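Local atomic coordinates of oxidoreductase, short chain dehydrogenase/reductase family protein (Bifidobacterium adolescentis L2-32, PDB entry 6OW4), a protein that acts as an NADH-dependent 20beta-hydroxysteroid dehydrogenase of the short-chain dehydrogenase/reductase family. Residues 195-198 with 199-202. Numbering follows the deposited sequence.
With NAD (nicotinamide-adenine-dinucleotide), chain N.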
loop_
_atom_site.group_PDB
_atom_site.type_symbol
_atom_site.label_atom_id
_atom_site.label_comp_id
_atom_site.label_asym_id
_atom_site.label_seq_id
_atom_site.Cartn_x
_atom_site.Cartn_y
_atom_site.Cartn_z
ATOM N N THR F 195 -0.415 -21.046 0.776
ATOM C CA THR F 195 -1.428 -21.837 0.024
ATOM C C THR F 195 -1.095 -21.778 -1.465
ATOM O O THR F 195 -0.434 -20.845 -1.914
ATOM C CB THR F 195 -2.856 -21.327 0.273
ATOM O OG1 THR F 195 -2.962 -20.000 -0.243
ATOM C CG2 THR F 195 -3.248 -21.337 1.733
ATOM N N PRO F 196 -1.531 -22.769 -2.276
ATOM C CA PRO F 196 -1.367 -22.699 -3.729
ATOM C C PRO F 196 -2.260 -21.621 -4.371
ATOM O O PRO F 196 -3.353 -21.939 -4.813
ATOM C CB PRO F 196 -1.753 -24.113 -4.191
ATOM C CG PRO F 196 -2.717 -24.594 -3.128
ATOM C CD PRO F 196 -2.176 -24.017 -1.838
ATOM N N VAL F 197 -1.766 -20.378 -4.408
ATOM C CA VAL F 197 -2.475 -19.188 -4.975
ATOM C C VAL F 197 -1.478 -18.331 -5.773
ATOM O O VAL F 197 -1.623 -17.092 -5.766
ATOM C CB VAL F 197 -3.175 -18.373 -3.865
ATOM C CG1 VAL F 197 -4.327 -19.146 -3.242
ATOM C CG2 VAL F 197 -2.207 -17.904 -2.785
ATOM N N ASN F 198 -0.523 -18.970 -6.458
ATOM C CA ASN F 198 0.568 -18.304 -7.223
ATOM C C ASN F 198 -0.037 -17.478 -8.367
ATOM O O ASN F 198 0.067 -16.239 -8.321
ATOM C CB ASN F 198 1.588 -19.323 -7.741
ATOM C CG ASN F 198 2.744 -18.695 -8.493
ATOM O OD1 ASN F 198 2.822 -17.477 -8.625
ATOM N ND2 ASN F 198 3.650 -19.523 -8.987
ATOM N N ALA F 199 -0.627 -18.148 -9.361
ATOM C CA ALA F 199 -1.302 -17.526 -10.523
ATOM C C ALA F 199 -2.573 -16.813 -10.053
ATOM O O ALA F 199 -2.853 -15.718 -10.564
ATOM C CB ALA F 199 -1.617 -18.567 -11.566
ATOM N N TYR F 200 -3.310 -17.421 -9.120
ATOM C CA TYR F 200 -4.600 -16.904 -8.592
ATOM C C TYR F 200 -4.405 -15.487 -8.047
ATOM O O TYR F 200 -5.142 -14.581 -8.469
ATOM C CB TYR F 200 -5.154 -17.815 -7.497
ATOM C CG TYR F 200 -6.441 -17.317 -6.891
ATOM C CD1 TYR F 200 -7.643 -17.453 -7.567
ATOM C CD2 TYR F 200 -6.456 -16.696 -5.653
ATOM C CE1 TYR F 200 -8.832 -16.992 -7.025
ATOM C CE2 TYR F 200 -7.637 -16.232 -5.095
ATOM C CZ TYR F 200 -8.827 -16.381 -5.784
ATOM O OH TYR F 200 -9.990 -15.928 -5.238
ATOM N N GLY F 201 -3.448 -15.321 -7.130
ATOM C CA GLY F 201 -3.092 -14.026 -6.521
ATOM C C GLY F 201 -2.703 -13.002 -7.573
ATOM O O GLY F 201 -3.201 -11.864 -7.501
ATOM N N ALA F 202 -1.852 -13.399 -8.523
ATOM C CA ALA F 202 -1.364 -12.552 -9.636
ATOM C C ALA F 202 -2.552 -11.922 -10.375
ATOM O O ALA F 202 -2.518 -10.699 -10.598
ATOM C CB ALA F 202 -0.499 -13.365 -10.569
HETATM P PA NAD N . -17.565 -20.237 -6.600
HETATM O O1A NAD N . -16.562 -21.158 -7.214
HETATM O O2A NAD N . -18.907 -20.965 -6.436
HETATM O O5B NAD N . -17.796 -18.945 -7.498
HETATM C C5B NAD N . -17.120 -18.792 -8.746
HETATM C C4B NAD N . -18.197 -18.751 -9.867
HETATM O O4B NAD N . -17.497 -18.215 -11.161
HETATM C C3B NAD N . -18.669 -19.897 -10.132
HETATM O O3B NAD N . -20.141 -19.906 -10.112
HETATM C C2B NAD N . -18.148 -20.287 -11.663
HETATM O O2B NAD N . -19.156 -21.086 -12.348
HETATM C C1B NAD N . -17.955 -19.180 -12.261
HETATM N N9A NAD N . -16.872 -19.347 -13.283
HETATM C C8A NAD N . -15.595 -19.791 -13.321
HETATM N N7A NAD N . -15.153 -19.694 -14.601
HETATM C C5A NAD N . -16.157 -19.193 -15.349
HETATM C C6A NAD N . -16.230 -18.898 -16.717
HETATM N N6A NAD N . -15.346 -18.992 -17.832
HETATM N N1A NAD N . -17.373 -18.391 -17.237
HETATM C C2A NAD N . -18.462 -18.166 -16.430
HETATM N N3A NAD N . -18.391 -18.458 -15.073
HETATM C C4A NAD N . -17.232 -18.972 -14.543
HETATM O O3 NAD N . -17.011 -19.763 -5.124
HETATM P PN NAD N . -17.086 -18.247 -4.584
HETATM O O1N NAD N . -16.578 -18.222 -3.170
HETATM O O2N NAD N . -18.537 -17.766 -4.626
HETATM O O5D NAD N . -16.140 -17.326 -5.482
HETATM C C5D NAD N . -16.653 -16.191 -6.163
HETATM C C4D NAD N . -15.498 -15.190 -6.432
HETATM O O4D NAD N . -15.013 -14.764 -5.299
HETATM C C3D NAD N . -14.354 -15.864 -7.166
HETATM O O3D NAD N . -13.898 -15.046 -8.166
HETATM C C2D NAD N . -13.261 -16.064 -6.074
HETATM O O2D NAD N . -11.933 -16.093 -6.749
HETATM C C1D NAD N . -13.418 -15.048 -5.297
HETATM N N1N NAD N . -12.981 -15.258 -3.912
HETATM C C2N NAD N . -13.669 -16.125 -3.073
HETATM C C3N NAD N . -13.244 -16.315 -1.749
HETATM C C7N NAD N . -13.993 -17.285 -0.803
HETATM O O7N NAD N . -13.385 -17.847 0.089
HETATM N N7N NAD N . -15.386 -17.530 -0.955
HETATM C C4N NAD N . -12.140 -15.631 -1.276
HETATM C C5N NAD N . -11.453 -14.760 -2.108
HETATM C C6N NAD N . -11.887 -14.572 -3.427
#
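The carbonyl of Val197, the N-cap of helix 198-217, receives the amide of Gly201 at an N-to-O distance of 2.9 Å. The following helical bond, from Ala202 N to Asn198 O at 3.4 Å, is weak. Beside them, Val197 CG1 meets Tyr200 CD2 at 4.0 Å, approaching the ring obliquely. Two further amides at the helix start, those of Ala199 and Tyr200, each bond to a different carboxylate oxygen of Asp136. With CG anti to the backbone N (chi1 178°), the Tyr200 ring extends from the helix to the cofactor, where its OH makes a very short bond of 2.5 Å to NAD O2D, a ribose hydroxyl near the ring plane at its edge. The same OH lies 3.0 Å from C6N of the nicotinamide. Tyr200 and Lys204, which also bonds NAD, have the spacing of the Tyr-X-X-X-Lys motif of short-chain dehydrogenases, whose tyrosine in relatives passes a proton to or from the substrate's carbonyl or hydroxyl oxygen. A phenylalanine in its place would probably leave the ribose O2D without this bond and the ring less firmly tied to the cofactor. Asn198 faces elsewhere: its OD1 bonds to His210 of the second subunit and its ND2 to the Asp137 carbonyl, which fixes the amide's rotation and ties the start of this cofactor-binding helix to the subunit interface.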